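Local coordinates for alginate biosynthesis protein AlgJ (Pseudomonas putida, PDB 4O8V), which probably adds acetyl groups to the O-2 and O-3 positions of mannuronate residues in alginate, working with AlgI and AlgF at the inner membrane, at residues L34-V45 / W272-N283. Numbering follows the deposited sequence.
Sequences LMQENLALIRGV and WEFPERYLPMKN
Ile42 and Val45 meet the benzo end of Trp272 obliquely, through Ile42 CG1 to Trp272 CH2 (3.8 Å) and Val45 CG1 to Trp272 CZ3 (3.7 Å), while Phe274 CD2 lies over one face of the indole, toward its rim. Ile42 CD1 continues to Phe274 CE2 (3.7 Å); the backbone N of Leu279 sits at the edge of that phenyl ring, in its plane, and Phe88 packs edge-to-face with it. Trp272 NE1 is hydrogen-bonded to Pro249 O. Toward the start of the helix, Leu279 of the turn, its CG swung anti to the backbone N (chi1 -173°), rests CD1 against Asn38 CB and Leu39 CG and crosses Met35 at about a right angle. Met35, a selenomethionine, lies side by side with Pro280, Met35 CG to Pro280 CB 3.6 Å. Leu34 CD1 packs against Pro280 O, a buried carbonyl oxygen with no hydrogen-bond partner.

Asn38 is the polar centre. Its ND2 donates to Leu279 O (2.7 Å) and to Met281 O (3.0 Å), both nearly in its amide plane and both at 162°; the two N-H groups take the carbonyls of the second and last residues of the type I turn Tyr278 to Met281. Asn38 OD1 accepts a more bent bond from Asn283 ND2 (3.0 Å, 138°), arriving above the carbonyl plane, with the two amides turned well out of each other's plane. A water accepting from Asn283 N also reaches OD1, weakly.

Helix 31-51 thus packs on one face of the parallel sheet of this SGNH hydrolase-like fold, its segment 34-45 nearly antiparallel to strand 272-275. The Tyr278 side chain lies about 6 Å from that of Ser218, the probable nucleophile. With both N-H groups and its oxygen engaged, the buried Asn38 amide is fixed in rotation and holds the turn to the helix.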
loop_
_atom_site.group_PDB
_atom_site.type_symbol
_atom_site.label_atom_id
_atom_site.label_comp_id
_atom_site.label_asym_id
_atom_site.label_seq_id
_atom_site.Cartn_x
_atom_site.Cartn_y
_atom_site.Cartn_z
ATOM N N LEU A 34 8.808 12.245 13.198
ATOM C CA LEU A 34 8.480 11.971 11.802
ATOM C C LEU A 34 7.096 11.327 11.687
ATOM O O LEU A 34 6.302 11.700 10.814
ATOM C CB LEU A 34 9.543 11.082 11.148
ATOM C CG LEU A 34 10.867 11.741 10.727
ATOM C CD1 LEU A 34 11.802 10.717 10.100
ATOM C CD2 LEU A 34 10.622 12.902 9.773
HETATM N N MSE A 35 6.795 10.369 12.559
HETATM C CA MSE A 35 5.452 9.773 12.588
HETATM C C MSE A 35 4.351 10.802 12.885
HETATM O O MSE A 35 3.296 10.800 12.225
HETATM C CB MSE A 35 5.396 8.649 13.611
HETATM C CG MSE A 35 6.081 7.383 13.126
HETATM SE SE MSE A 35 6.146 6.058 14.570
HETATM C CE MSE A 35 4.293 6.274 15.216
ATOM N N GLN A 36 4.595 11.655 13.881
ATOM C CA GLN A 36 3.680 12.743 14.222
ATOM C C GLN A 36 3.409 13.589 12.982
ATOM O O GLN A 36 2.261 13.903 12.647
ATOM C CB GLN A 36 4.266 13.612 15.348
ATOM C CG GLN A 36 3.514 14.917 15.623
ATOM C CD GLN A 36 4.136 15.741 16.748
ATOM O OE1 GLN A 36 5.339 15.668 17.006
ATOM N NE2 GLN A 36 3.310 16.526 17.422
ATOM N N GLU A 37 4.487 13.926 12.287
ATOM C CA GLU A 37 4.422 14.866 11.174
ATOM C C GLU A 37 3.617 14.226 10.033
ATOM O O GLU A 37 2.667 14.826 9.499
ATOM C CB GLU A 37 5.846 15.253 10.753
ATOM C CG GLU A 37 5.998 16.605 10.090
ATOM C CD GLU A 37 5.484 17.795 10.917
ATOM O OE1 GLU A 37 5.492 17.749 12.170
ATOM O OE2 GLU A 37 5.076 18.795 10.292
ATOM N N ASN A 38 3.965 12.986 9.691
ATOM C CA ASN A 38 3.226 12.249 8.670
ATOM C C ASN A 38 1.746 12.051 9.029
ATOM O O ASN A 38 0.886 12.141 8.153
ATOM C CB ASN A 38 3.876 10.893 8.391
ATOM C CG ASN A 38 5.126 11.021 7.552
ATOM O OD1 ASN A 38 5.265 11.963 6.762
ATOM N ND2 ASN A 38 6.060 10.087 7.731
ATOM N N LEU A 39 1.435 11.787 10.298
ATOM C CA LEU A 39 0.038 11.630 10.693
ATOM C C LEU A 39 -0.741 12.941 10.553
ATOM O O LEU A 39 -1.927 12.927 10.204
ATOM C CB LEU A 39 -0.066 11.131 12.126
ATOM C CG LEU A 39 0.319 9.660 12.256
ATOM C CD1 LEU A 39 0.760 9.319 13.694
ATOM C CD2 LEU A 39 -0.822 8.753 11.792
ATOM N N ALA A 40 -0.090 14.059 10.855
ATOM C CA ALA A 40 -0.757 15.356 10.711
ATOM C C ALA A 40 -1.055 15.607 9.239
ATOM O O ALA A 40 -2.098 16.166 8.887
ATOM C CB ALA A 40 0.098 16.485 11.302
ATOM N N LEU A 41 -0.157 15.167 8.369
ATOM C CA LEU A 41 -0.401 15.289 6.929
ATOM C C LEU A 41 -1.501 14.352 6.443
ATOM O O LEU A 41 -2.333 14.742 5.613
ATOM C CB LEU A 41 0.889 15.053 6.146
ATOM C CG LEU A 41 1.882 16.196 6.367
ATOM C CD1 LEU A 41 3.248 15.833 5.805
ATOM C CD2 LEU A 41 1.326 17.459 5.714
ATOM N N ILE A 42 -1.518 13.115 6.936
ATOM C CA ILE A 42 -2.593 12.199 6.591
ATOM C C ILE A 42 -3.961 12.747 7.006
ATOM O O ILE A 42 -4.934 12.662 6.254
ATOM C CB ILE A 42 -2.380 10.816 7.261
ATOM C CG1 ILE A 42 -1.188 10.104 6.624
ATOM C CG2 ILE A 42 -3.661 9.977 7.202
ATOM C CD1 ILE A 42 -0.703 8.891 7.450
ATOM N N ARG A 43 -4.026 13.304 8.210
ATOM C CA ARG A 43 -5.255 13.885 8.718
ATOM C C ARG A 43 -5.702 15.080 7.853
ATOM O O ARG A 43 -6.897 15.258 7.583
ATOM C CB ARG A 43 -5.070 14.311 10.173
ATOM C CG ARG A 43 -6.330 14.838 10.827
ATOM C CD ARG A 43 -6.047 16.062 11.665
ATOM N NE ARG A 43 -5.146 15.808 12.780
ATOM C CZ ARG A 43 -4.057 16.527 13.043
ATOM N NH1 ARG A 43 -3.294 16.217 14.087
ATOM N NH2 ARG A 43 -3.727 17.550 12.265
ATOM N N GLY A 44 -4.744 15.881 7.416
ATOM C CA GLY A 44 -5.052 17.023 6.567
ATOM C C GLY A 44 -5.576 16.584 5.213
ATOM O O GLY A 44 -6.478 17.199 4.638
ATOM N N VAL A 45 -5.009 15.502 4.702
ATOM C CA VAL A 45 -5.487 14.921 3.456
ATOM C C VAL A 45 -6.929 14.433 3.614
ATOM O O VAL A 45 -7.778 14.728 2.769
ATOM C CB VAL A 45 -4.581 13.768 2.993
ATOM C CG1 VAL A 45 -5.289 12.953 1.939
ATOM C CG2 VAL A 45 -3.235 14.331 2.477
ATOM N N TRP A 272 -6.460 4.912 -0.342
ATOM C CA TRP A 272 -5.080 5.370 -0.186
ATOM C C TRP A 272 -4.234 4.246 0.413
ATOM O O TRP A 272 -4.335 3.955 1.606
ATOM C CB TRP A 272 -5.022 6.592 0.722
ATOM C CG TRP A 272 -3.677 7.239 0.795
ATOM C CD1 TRP A 272 -2.555 6.923 0.065
ATOM C CD2 TRP A 272 -3.305 8.345 1.640
ATOM N NE1 TRP A 272 -1.520 7.761 0.403
ATOM C CE2 TRP A 272 -1.948 8.635 1.373
ATOM C CE3 TRP A 272 -3.984 9.102 2.594
ATOM C CZ2 TRP A 272 -1.253 9.671 2.028
ATOM C CZ3 TRP A 272 -3.301 10.128 3.248
ATOM C CH2 TRP A 272 -1.945 10.399 2.959
ATOM N N GLU A 273 -3.415 3.632 -0.430
ATOM C CA GLU A 273 -2.554 2.525 -0.018
ATOM C C GLU A 273 -1.237 3.076 0.553
ATOM O O GLU A 273 -0.522 3.854 -0.092
ATOM C CB GLU A 273 -2.332 1.579 -1.201
ATOM C CG GLU A 273 -1.184 0.606 -1.008
ATOM C CD GLU A 273 0.091 1.060 -1.711
ATOM O OE1 GLU A 273 0.029 1.418 -2.918
ATOM O OE2 GLU A 273 1.166 1.031 -1.071
ATOM N N PHE A 274 -0.954 2.692 1.796
ATOM C CA PHE A 274 0.086 3.310 2.619
ATOM C C PHE A 274 0.753 2.200 3.443
ATOM O O PHE A 274 0.261 1.831 4.509
ATOM C CB PHE A 274 -0.538 4.394 3.533
ATOM C CG PHE A 274 0.453 5.385 4.107
ATOM C CD1 PHE A 274 1.591 4.957 4.783
ATOM C CD2 PHE A 274 0.242 6.769 3.964
ATOM C CE1 PHE A 274 2.494 5.888 5.327
ATOM C CE2 PHE A 274 1.149 7.703 4.486
ATOM C CZ PHE A 274 2.282 7.261 5.162
ATOM N N PRO A 275 1.859 1.639 2.943
ATOM C CA PRO A 275 2.506 0.551 3.680
ATOM C C PRO A 275 3.065 1.036 5.036
ATOM O O PRO A 275 3.554 2.165 5.124
ATOM C CB PRO A 275 3.642 0.105 2.736
ATOM C CG PRO A 275 3.182 0.568 1.349
ATOM C CD PRO A 275 2.515 1.910 1.653
ATOM N N GLU A 276 2.995 0.204 6.071
ATOM C CA GLU A 276 3.303 0.679 7.421
ATOM C C GLU A 276 4.721 1.246 7.585
ATOM O O GLU A 276 4.910 2.216 8.315
ATOM C CB GLU A 276 3.062 -0.435 8.450
ATOM C CG GLU A 276 4.023 -1.616 8.360
ATOM C CD GLU A 276 4.031 -2.491 9.610
ATOM O OE1 GLU A 276 4.730 -2.151 10.592
ATOM O OE2 GLU A 276 3.367 -3.544 9.605
ATOM N N ARG A 277 5.709 0.681 6.889
ATOM C CA ARG A 277 7.097 1.078 7.095
ATOM C C ARG A 277 7.381 2.531 6.710
ATOM O O ARG A 277 8.406 3.073 7.098
ATOM C CB ARG A 277 8.044 0.161 6.308
ATOM C CG ARG A 277 8.078 0.422 4.786
ATOM C CD ARG A 277 8.948 -0.655 4.115
ATOM N NE ARG A 277 9.277 -0.412 2.709
ATOM C CZ ARG A 277 8.642 -0.997 1.694
ATOM N NH1 ARG A 277 7.625 -1.812 1.938
ATOM N NH2 ARG A 277 9.011 -0.757 0.441
ATOM N N TYR A 278 6.484 3.145 5.943
ATOM C CA TYR A 278 6.677 4.534 5.513
ATOM C C TYR A 278 6.291 5.557 6.574
ATOM O O TYR A 278 6.632 6.729 6.442
ATOM C CB TYR A 278 5.874 4.833 4.237
ATOM C CG TYR A 278 6.439 4.185 2.991
ATOM C CD1 TYR A 278 7.572 4.705 2.361
ATOM C CD2 TYR A 278 5.849 3.047 2.458
ATOM C CE1 TYR A 278 8.096 4.102 1.223
ATOM C CE2 TYR A 278 6.362 2.440 1.330
ATOM C CZ TYR A 278 7.481 2.969 0.712
ATOM O OH TYR A 278 7.978 2.348 -0.418
ATOM N N LEU A 279 5.560 5.144 7.607
ATOM C CA LEU A 279 5.072 6.121 8.590
ATOM C C LEU A 279 6.224 6.833 9.335
ATOM O O LEU A 279 6.178 8.048 9.524
ATOM C CB LEU A 279 4.123 5.459 9.597
ATOM C CG LEU A 279 3.434 6.440 10.563
ATOM C CD1 LEU A 279 2.551 7.421 9.819
ATOM C CD2 LEU A 279 2.629 5.689 11.604
ATOM N N PRO A 280 7.273 6.094 9.740
ATOM C CA PRO A 280 8.336 6.867 10.394
ATOM C C PRO A 280 9.455 7.291 9.444
ATOM O O PRO A 280 10.576 7.510 9.903
ATOM C CB PRO A 280 8.854 5.901 11.451
ATOM C CG PRO A 280 8.662 4.541 10.831
ATOM C CD PRO A 280 7.435 4.639 9.957
HETATM N N MSE A 281 9.147 7.421 8.157
HETATM C CA MSE A 281 10.134 7.845 7.161
HETATM C C MSE A 281 9.910 9.275 6.677
HETATM O O MSE A 281 8.778 9.737 6.559
HETATM C CB MSE A 281 10.137 6.877 5.970
HETATM C CG MSE A 281 10.639 5.497 6.356
HETATM SE SE MSE A 281 10.591 4.166 4.884
HETATM C CE MSE A 281 11.978 5.025 3.787
ATOM N N LYS A 282 11.002 9.969 6.374
ATOM C CA LYS A 282 10.907 11.366 5.944
ATOM C C LYS A 282 10.397 11.474 4.519
ATOM O O LYS A 282 10.737 10.681 3.656
ATOM C CB LYS A 282 12.260 12.064 6.077
ATOM C CG LYS A 282 12.218 13.556 5.783
ATOM C CD LYS A 282 12.772 14.362 6.962
ATOM C CE LYS A 282 13.002 15.826 6.609
ATOM N NZ LYS A 282 14.195 16.015 5.738
ATOM N N ASN A 283 9.538 12.452 4.281
ATOM C CA ASN A 283 9.089 12.739 2.935
ATOM C C ASN A 283 9.661 14.053 2.484
ATOM O O ASN A 283 9.710 15.009 3.256
ATOM C CB ASN A 283 7.575 12.767 2.874
ATOM C CG ASN A 283 7.000 11.395 2.971
ATOM O OD1 ASN A 283 7.231 10.582 2.092
ATOM N ND2 ASN A 283 6.296 11.111 4.050
HETATM O O HOH W 1 8.185 13.810 6.814
#